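Local structure of putative oxidoreductase (Bacteroides fragilis NCTC 9343, 3FHL) at the interface of chains A and B. The protein probably acts as a nucleotide-dependent oxidoreductase of the Gfo/Idh/MocA family, pairing an NAD-binding Rossmann fold with a C-terminal alpha/beta domain. Sequence-based numbering; all coordinates share one arbitrary frame. Chains: chain A/B, Putative oxidoreductase.

Contact 1: the interface of chains A and B. Residues chain A 213, 232, 237, 241; chain B 148, 150, 245, 247.
A:Lys232 sends its ammonium group into a cluster of acids contributed by both chains. From CB the chain runs straight through CG, turns at CD (chi3 82°), and then brings CE to 3.5 Å from B:Glu148 OE2, the two chains meeting from opposite directions. At the tip, NZ forms a salt bridge to B:Glu148 OE2 at 2.7 Å and a longer one to B:Glu150 OE2 at 3.1 Å. Within its own chain NZ also bridges to A:Glu241 OE1 (2.9 Å), on the syn lone pair of that oxygen. The lysine thus ties three carboxylates together and probably offsets much of their charge.

B:Glu148 OE2 also accepts a hydrogen bond from the phenol A:Tyr213 OH at 2.8 Å; hydroxyl and ammonium approach from opposite faces of the carboxylate, whose plane stands 78° from the tyrosine ring. The other A:Glu241 oxygen, OE2, lies 2.5 Å from B:Glu150 OE2. Two acceptors so close would clash unless they share a proton, which is not seen, so this pair remains doubtful. A:Glu241 OE2 also takes a hydrogen bond from B:His247 NE2 (2.8 Å), in the imidazole plane but on the anti side of the carboxylate and tilted 27° out of its plane; the bond is bent. A:Met237 CG sits over the centre of one face of that imidazole, while its methyl CE reaches towards B:Glu148 OE1.

Strands 213-219 and 228-234 of chain A supply the tyrosine and lysine, and loop residues supply A:Met237 and A:Glu241; facing them are strands 146-154 and 244-248 of chain B, all within the C-terminal alpha/beta domain of this family.

Contact 2: the interface of chains A and B. Residues chain A 236-239, 241; chain B 247, 252.
B:Ser252 and the backbone of A:Glu239 join at a second patch between the C-terminal alpha/beta domains of this Gfo/Idh/MocA-family protein. The amide A:Glu239 N donates to the hydroxyl B:Ser252 OG over 3.1 Å, almost straight at 172°. The preceding amide, A:Arg238 N, comes within 3.2 Å of the same B:Ser252 OG, but this is a close approach only, its N-H being spent on water 1. Within chain B the hydroxyl is also bonded to B:His247 ND1 at 2.6 Å, in the plane of the imidazole; the structure alone does not show which of the two donates. Serine OG lies anti to its own carbonyl carbon (chi1 -58°), a rotation that holds the hydroxyl between the imidazole edge and the chain A loop.

The tight part of the contact surrounds the histidine. The backbone carbonyl A:Leu236 O approaches B:His247 CB to 3.3 Å. With ND1 engaged by the serine and NE2 by A:Glu241, the ring is held at both nitrogens, which should fix its rotation about the CB-CG bond. Beside it, A:Glu239 CB packs against B:Ser252 CB at 3.6 Å, before the glutamate chain bends at chi2 (61°) and carries its carboxylate away from the serine.

The looser side is hydrated. Water 1 connects A:Arg238 N, at 2.9 Å, with B:Ser252 OG, adding an indirect link beside the direct bond from A:Glu239 N. A:Arg238 touches the partner lightly: its CB lies near the serine hydroxyl, while the extended chain beyond takes the guanidinium group well away from B:Ser252. A:Leu236 likewise contributes its carbonyl, its isobutyl group pointing away from the imidazole.

Contact 1: the interface of chains A and B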
loop_
_atom_site.group_PDB
_atom_site.type_symbol
_atom_site.label_atom_id
_atom_site.label_comp_id
_atom_site.label_asym_id
_atom_site.label_seq_id
_atom_site.Cartn_x
_atom_site.Cartn_y
_atom_site.Cartn_z
ATOM N N TYR A 213 3.395 14.731 -1.211
ATOM C CA TYR A 213 2.955 13.345 -1.273
ATOM C C TYR A 213 3.897 12.577 -2.191
ATOM O O TYR A 213 4.246 13.068 -3.257
ATOM C CB TYR A 213 1.518 13.249 -1.848
ATOM C CG TYR A 213 1.041 11.815 -2.055
ATOM C CD1 TYR A 213 0.367 11.130 -1.043
ATOM C CD2 TYR A 213 1.276 11.147 -3.255
ATOM C CE1 TYR A 213 -0.045 9.800 -1.223
ATOM C CE2 TYR A 213 0.871 9.828 -3.444
ATOM C CZ TYR A 213 0.194 9.166 -2.426
ATOM O OH TYR A 213 -0.206 7.855 -2.630
ATOM N N LYS A 232 6.281 5.516 1.078
ATOM C CA LYS A 232 5.262 6.574 1.031
ATOM C C LYS A 232 5.505 7.651 2.060
ATOM O O LYS A 232 6.045 7.389 3.121
ATOM C CB LYS A 232 3.867 6.016 1.338
ATOM C CG LYS A 232 3.155 5.343 0.211
ATOM C CD LYS A 232 1.736 4.892 0.652
ATOM C CE LYS A 232 0.730 6.022 0.583
ATOM N NZ LYS A 232 -0.683 5.523 0.708
ATOM N N MET A 237 -2.380 12.849 6.092
ATOM C CA MET A 237 -2.792 11.573 6.664
ATOM C C MET A 237 -3.186 11.812 8.115
ATOM O O MET A 237 -2.408 11.521 9.033
ATOM C CB MET A 237 -1.679 10.514 6.586
ATOM C CG MET A 237 -1.325 10.025 5.190
ATOM S SD MET A 237 -0.117 8.654 5.145
ATOM C CE MET A 237 -0.166 8.275 3.404
ATOM N N GLU A 241 -0.925 5.970 8.406
ATOM C CA GLU A 241 -0.601 4.635 7.916
ATOM C C GLU A 241 0.642 4.111 8.677
ATOM O O GLU A 241 1.333 4.895 9.326
ATOM C CB GLU A 241 -0.406 4.670 6.401
ATOM C CG GLU A 241 -1.745 4.754 5.699
ATOM C CD GLU A 241 -1.668 5.141 4.249
ATOM O OE1 GLU A 241 -0.651 4.892 3.568
ATOM O OE2 GLU A 241 -2.673 5.688 3.778
ATOM N N GLU B 148 -6.799 11.025 -1.357
ATOM C CA GLU B 148 -6.274 9.676 -1.522
ATOM C C GLU B 148 -7.304 8.607 -1.188
ATOM O O GLU B 148 -8.046 8.747 -0.227
ATOM C CB GLU B 148 -5.004 9.473 -0.666
ATOM C CG GLU B 148 -4.399 8.068 -0.795
ATOM C CD GLU B 148 -2.967 7.948 -0.280
ATOM O OE1 GLU B 148 -2.624 8.634 0.713
ATOM O OE2 GLU B 148 -2.202 7.145 -0.871
ATOM N N GLU B 150 -7.492 4.363 -0.919
ATOM C CA GLU B 150 -6.840 3.059 -0.900
ATOM C C GLU B 150 -7.865 2.000 -0.615
ATOM O O GLU B 150 -8.646 2.122 0.333
ATOM C CB GLU B 150 -5.768 3.008 0.182
ATOM C CG GLU B 150 -4.632 4.008 -0.054
ATOM C CD GLU B 150 -3.834 4.297 1.196
ATOM O OE1 GLU B 150 -3.402 3.349 1.889
ATOM O OE2 GLU B 150 -3.636 5.487 1.484
ATOM N N ALA B 245 -8.762 2.949 3.172
ATOM C CA ALA B 245 -8.167 4.084 3.862
ATOM C C ALA B 245 -8.328 5.254 2.927
ATOM O O ALA B 245 -7.819 5.230 1.816
ATOM C CB ALA B 245 -6.685 3.843 4.177
ATOM N N HIS B 247 -8.142 9.578 2.620
ATOM C CA HIS B 247 -7.538 10.737 3.258
ATOM C C HIS B 247 -8.022 11.964 2.536
ATOM O O HIS B 247 -8.047 11.991 1.314
ATOM C CB HIS B 247 -5.987 10.655 3.206
ATOM C CG HIS B 247 -5.418 9.494 3.974
ATOM N ND1 HIS B 247 -5.546 9.374 5.340
ATOM C CD2 HIS B 247 -4.746 8.395 3.562
ATOM C CE1 HIS B 247 -4.989 8.244 5.736
ATOM N NE2 HIS B 247 -4.487 7.633 4.677
#

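Contact 2: the interface of chains A and B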
loop_
_atom_site.group_PDB
_atom_site.type_symbol
_atom_site.label_atom_id
_atom_site.label_comp_id
_atom_site.label_asym_id
_atom_site.label_seq_id
_atom_site.Cartn_x
_atom_site.Cartn_y
_atom_site.Cartn_z
ATOM N N LEU A 236 -1.018 14.833 4.298
ATOM C CA LEU A 236 -2.459 14.703 4.548
ATOM C C LEU A 236 -2.852 13.280 4.932
ATOM O O LEU A 236 -3.559 12.587 4.193
ATOM C CB LEU A 236 -3.277 15.210 3.357
ATOM C CG LEU A 236 -3.235 16.725 3.097
ATOM C CD1 LEU A 236 -4.035 17.041 1.837
ATOM C CD2 LEU A 236 -3.755 17.528 4.293
ATOM N N MET A 237 -2.380 12.849 6.092
ATOM C CA MET A 237 -2.792 11.573 6.664
ATOM C C MET A 237 -3.186 11.812 8.115
ATOM O O MET A 237 -2.408 11.521 9.033
ATOM C CB MET A 237 -1.679 10.514 6.586
ATOM C CG MET A 237 -1.325 10.025 5.190
ATOM S SD MET A 237 -0.117 8.654 5.145
ATOM C CE MET A 237 -0.166 8.275 3.404
ATOM N N ARG A 238 -4.397 12.333 8.333
ATOM C CA ARG A 238 -4.858 12.598 9.701
ATOM C C ARG A 238 -4.949 11.327 10.541
ATOM O O ARG A 238 -4.642 11.340 11.739
ATOM C CB ARG A 238 -6.180 13.374 9.736
ATOM C CG ARG A 238 -6.410 14.033 11.083
ATOM C CD ARG A 238 -7.450 15.108 11.025
ATOM N NE ARG A 238 -7.335 15.974 12.189
ATOM C CZ ARG A 238 -7.826 17.209 12.254
ATOM N NH1 ARG A 238 -8.472 17.730 11.215
ATOM N NH2 ARG A 238 -7.658 17.927 13.357
ATOM N N GLU A 239 -5.357 10.224 9.914
ATOM C CA GLU A 239 -5.157 8.921 10.526
ATOM C C GLU A 239 -3.938 8.272 9.860
ATOM O O GLU A 239 -3.933 8.043 8.648
ATOM C CB GLU A 239 -6.399 8.045 10.414
ATOM C CG GLU A 239 -6.370 6.797 11.300
ATOM C CD GLU A 239 -6.272 7.084 12.802
ATOM O OE1 GLU A 239 -6.638 8.198 13.266
ATOM O OE2 GLU A 239 -5.836 6.157 13.525
ATOM N N GLU A 241 -0.925 5.970 8.406
ATOM C CA GLU A 241 -0.601 4.635 7.916
ATOM C C GLU A 241 0.642 4.111 8.677
ATOM O O GLU A 241 1.333 4.895 9.326
ATOM C CB GLU A 241 -0.406 4.670 6.401
ATOM C CG GLU A 241 -1.745 4.754 5.699
ATOM C CD GLU A 241 -1.668 5.141 4.249
ATOM O OE1 GLU A 241 -0.651 4.892 3.568
ATOM O OE2 GLU A 241 -2.673 5.688 3.778
ATOM N N HIS B 247 -8.142 9.578 2.620
ATOM C CA HIS B 247 -7.538 10.737 3.258
ATOM C C HIS B 247 -8.022 11.964 2.536
ATOM O O HIS B 247 -8.047 11.991 1.314
ATOM C CB HIS B 247 -5.987 10.655 3.206
ATOM C CG HIS B 247 -5.418 9.494 3.974
ATOM N ND1 HIS B 247 -5.546 9.374 5.340
ATOM C CD2 HIS B 247 -4.746 8.395 3.562
ATOM C CE1 HIS B 247 -4.989 8.244 5.736
ATOM N NE2 HIS B 247 -4.487 7.633 4.677
ATOM N N SER B 252 -9.476 11.689 7.790
ATOM C CA SER B 252 -9.297 10.356 7.254
ATOM C C SER B 252 -10.383 9.406 7.725
ATOM O O SER B 252 -10.986 9.609 8.774
ATOM C CB SER B 252 -7.932 9.801 7.681
ATOM O OG SER B 252 -6.879 10.662 7.232
HETATM O O HOH W 1 -6.133 13.263 6.188
#

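The C-alpha centres of contact 1 and contact 2 lie about 6 Å apart, and the patches share A:Met237, A:Glu241 and B:His247. The imidazole connects the charged cluster of contact 1 to the backbone-and-serine bonding of contact 2, so the two probably behave as one continuous surface. Strand 244-248 of chain B takes part in both; strand 146-154 joins it in contact 1 and strand 252-255 in contact 2. Because the interface is two-fold symmetric, both contacts recur with the chains exchanged. This repetition fits a homodimer held through its C-terminal domains, although the crystal alone does not establish that state in solution.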